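Local coordinates for protein helix-turn-helix transcriptional regulator (Pseudomonas aeruginosa, PDB 5XHX) that probably regulates transcription as a LuxR-family DNA-binding protein, of which this chain is the N-terminal ligand-binding domain, without the helix-turn-helix part, at residues P41-A46 against G146-F151. Sequence-based numbering, arbitrary orientation.
Sequences PVDNWA and GSESRF
Pro-41 meets the Ser-147 hydroxyl with the CB-CG edge of its ring, and its side chain and that of Phe-151 run past one another in opposite senses, Pro-41 CD lying 4.2 Å from CE1 of Phe-151. Ser-147 OG, anti to its own backbone N (chi1 -173°), gives its proton to Pro-41 O at 2.8 Å, within the carbonyl plane. The same oxygen OG also accepts from Ser-149 N, two residues on, closing an ST turn where the chain leaves its strand.

Asp-43 makes the second side-chain link. Its OD2 accepts the N-H of Glu-148 at 2.7 Å through the anti lone pair, and the bond is nearly straight (164°). A water donates to OD2 as well and bridges to Ser-149 OG. These donors may temper the repulsion from the Glu-148 carboxylate, whose OE1 lies 4.4 Å from Asp-43 OD2; the two side chains cross at about a right angle, their carboxylate planes 44° apart.

Next to these links strand 44-50 begins beside the end of strand 140-147, its neighbour in the antiparallel sheet of the domain, and here the pairing begins with a classic beta bulge: Asp-43 and Asn-44 both face Gly-146. Gly-146 O is gripped twice, by Asp-43 N in the carbonyl plane at 2.8 Å and by Asn-44 N from above it. Gly-146 N returns a bond to Asn-44 O at 2.9 Å, which makes Asn-44 and Gly-146 an antiparallel hydrogen-bonded pair. Beyond the bulge, the Trp-45 side chain turns to helix 28-36, where it touches Trp-29 and Ala-33, and Phe-151 packs on Val-129 of strand 127-134, on the other side of strand 140-147.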
loop_
_atom_site.group_PDB
_atom_site.type_symbol
_atom_site.label_atom_id
_atom_site.label_comp_id
_atom_site.label_asym_id
_atom_site.label_seq_id
_atom_site.Cartn_x
_atom_site.Cartn_y
_atom_site.Cartn_z
ATOM N N PRO A 41 8.707 -19.298 9.360
ATOM C CA PRO A 41 9.956 -19.760 8.713
ATOM C C PRO A 41 9.841 -19.854 7.196
ATOM O O PRO A 41 9.833 -20.932 6.593
ATOM C CB PRO A 41 10.171 -21.127 9.366
ATOM C CG PRO A 41 8.791 -21.622 9.605
ATOM C CD PRO A 41 8.009 -20.404 10.043
ATOM N N VAL A 42 9.778 -18.695 6.550
ATOM C CA VAL A 42 9.790 -18.618 5.092
ATOM C C VAL A 42 11.229 -18.815 4.616
ATOM O O VAL A 42 12.085 -17.956 4.826
ATOM C CB VAL A 42 9.224 -17.282 4.602
ATOM C CG1 VAL A 42 9.345 -17.181 3.078
ATOM C CG2 VAL A 42 7.772 -17.099 5.087
ATOM N N ASP A 43 11.497 -19.944 3.963
ATOM C CA ASP A 43 12.832 -20.231 3.455
ATOM C C ASP A 43 12.962 -20.018 1.957
ATOM O O ASP A 43 14.083 -19.890 1.461
ATOM C CB ASP A 43 13.225 -21.672 3.779
ATOM C CG ASP A 43 13.303 -21.923 5.264
ATOM O OD1 ASP A 43 13.789 -21.028 5.979
ATOM O OD2 ASP A 43 12.861 -23.001 5.712
ATOM N N ASN A 44 11.852 -20.005 1.228
ATOM C CA ASN A 44 11.868 -19.738 -0.202
ATOM C C ASN A 44 10.526 -19.101 -0.546
ATOM O O ASN A 44 9.588 -19.113 0.257
ATOM C CB ASN A 44 12.129 -21.025 -1.006
ATOM C CG ASN A 44 12.895 -20.770 -2.315
ATOM O OD1 ASN A 44 12.697 -19.745 -2.983
ATOM N ND2 ASN A 44 13.773 -21.715 -2.692
ATOM N N TRP A 45 10.446 -18.523 -1.739
ATOM C CA TRP A 45 9.210 -17.868 -2.145
ATOM C C TRP A 45 9.221 -17.706 -3.651
ATOM O O TRP A 45 10.279 -17.706 -4.288
ATOM C CB TRP A 45 9.030 -16.514 -1.449
ATOM C CG TRP A 45 10.204 -15.610 -1.612
ATOM C CD1 TRP A 45 11.268 -15.475 -0.761
ATOM C CD2 TRP A 45 10.447 -14.723 -2.704
ATOM N NE1 TRP A 45 12.160 -14.553 -1.269
ATOM C CE2 TRP A 45 11.680 -14.086 -2.460
ATOM C CE3 TRP A 45 9.747 -14.416 -3.873
ATOM C CZ2 TRP A 45 12.217 -13.149 -3.331
ATOM C CZ3 TRP A 45 10.290 -13.498 -4.745
ATOM C CH2 TRP A 45 11.510 -12.871 -4.467
ATOM N N ALA A 46 8.020 -17.573 -4.213
ATOM C CA ALA A 46 7.857 -17.268 -5.622
ATOM C C ALA A 46 6.554 -16.498 -5.793
ATOM O O ALA A 46 5.584 -16.742 -5.074
ATOM C CB ALA A 46 7.855 -18.545 -6.471
ATOM N N GLY A 146 7.511 -20.991 0.862
ATOM C CA GLY A 146 7.918 -22.347 1.194
ATOM C C GLY A 146 8.759 -22.398 2.452
ATOM O O GLY A 146 9.371 -21.394 2.826
ATOM N N SER A 147 8.786 -23.551 3.124
ATOM C CA SER A 147 9.611 -23.748 4.309
ATOM C C SER A 147 10.293 -25.105 4.233
ATOM O O SER A 147 9.704 -26.077 3.749
ATOM C CB SER A 147 8.786 -23.678 5.596
ATOM O OG SER A 147 9.609 -23.705 6.759
ATOM N N GLU A 148 11.533 -25.164 4.726
ATOM C CA GLU A 148 12.177 -26.446 4.989
ATOM C C GLU A 148 11.647 -27.114 6.257
ATOM O O GLU A 148 11.833 -28.323 6.425
ATOM C CB GLU A 148 13.701 -26.261 5.052
ATOM C CG GLU A 148 14.297 -25.885 3.682
ATOM C CD GLU A 148 15.717 -25.329 3.740
ATOM O OE1 GLU A 148 16.398 -25.493 4.776
ATOM O OE2 GLU A 148 16.151 -24.717 2.739
ATOM N N SER A 149 10.956 -26.379 7.127
ATOM C CA SER A 149 10.197 -26.990 8.212
ATOM C C SER A 149 8.696 -26.882 7.909
ATOM O O SER A 149 8.299 -26.671 6.755
ATOM C CB SER A 149 10.599 -26.350 9.551
ATOM O OG SER A 149 10.872 -24.970 9.409
ATOM N N ARG A 150 7.864 -27.049 8.929
ATOM C CA ARG A 150 6.418 -27.025 8.753
ATOM C C ARG A 150 5.843 -25.702 9.239
ATOM O O ARG A 150 6.322 -25.122 10.217
ATOM C CB ARG A 150 5.754 -28.187 9.495
ATOM C CG ARG A 150 6.050 -29.545 8.871
ATOM C CD ARG A 150 5.796 -30.706 9.823
ATOM N NE ARG A 150 6.682 -30.682 10.991
ATOM C CZ ARG A 150 8.014 -30.776 10.951
ATOM N NH1 ARG A 150 8.656 -30.930 9.795
ATOM N NH2 ARG A 150 8.708 -30.726 12.082
ATOM N N PHE A 151 4.829 -25.217 8.530
ATOM C CA PHE A 151 4.023 -24.108 9.019
ATOM C C PHE A 151 2.977 -24.677 9.960
ATOM O O PHE A 151 2.168 -25.513 9.545
ATOM C CB PHE A 151 3.348 -23.363 7.864
ATOM C CG PHE A 151 4.306 -22.670 6.938
ATOM C CD1 PHE A 151 5.028 -21.562 7.359
ATOM C CD2 PHE A 151 4.465 -23.106 5.638
ATOM C CE1 PHE A 151 5.892 -20.916 6.503
ATOM C CE2 PHE A 151 5.327 -22.460 4.769
ATOM C CZ PHE A 151 6.035 -21.362 5.199
HETATM O O HOH W 1 12.831 -23.644 8.264
#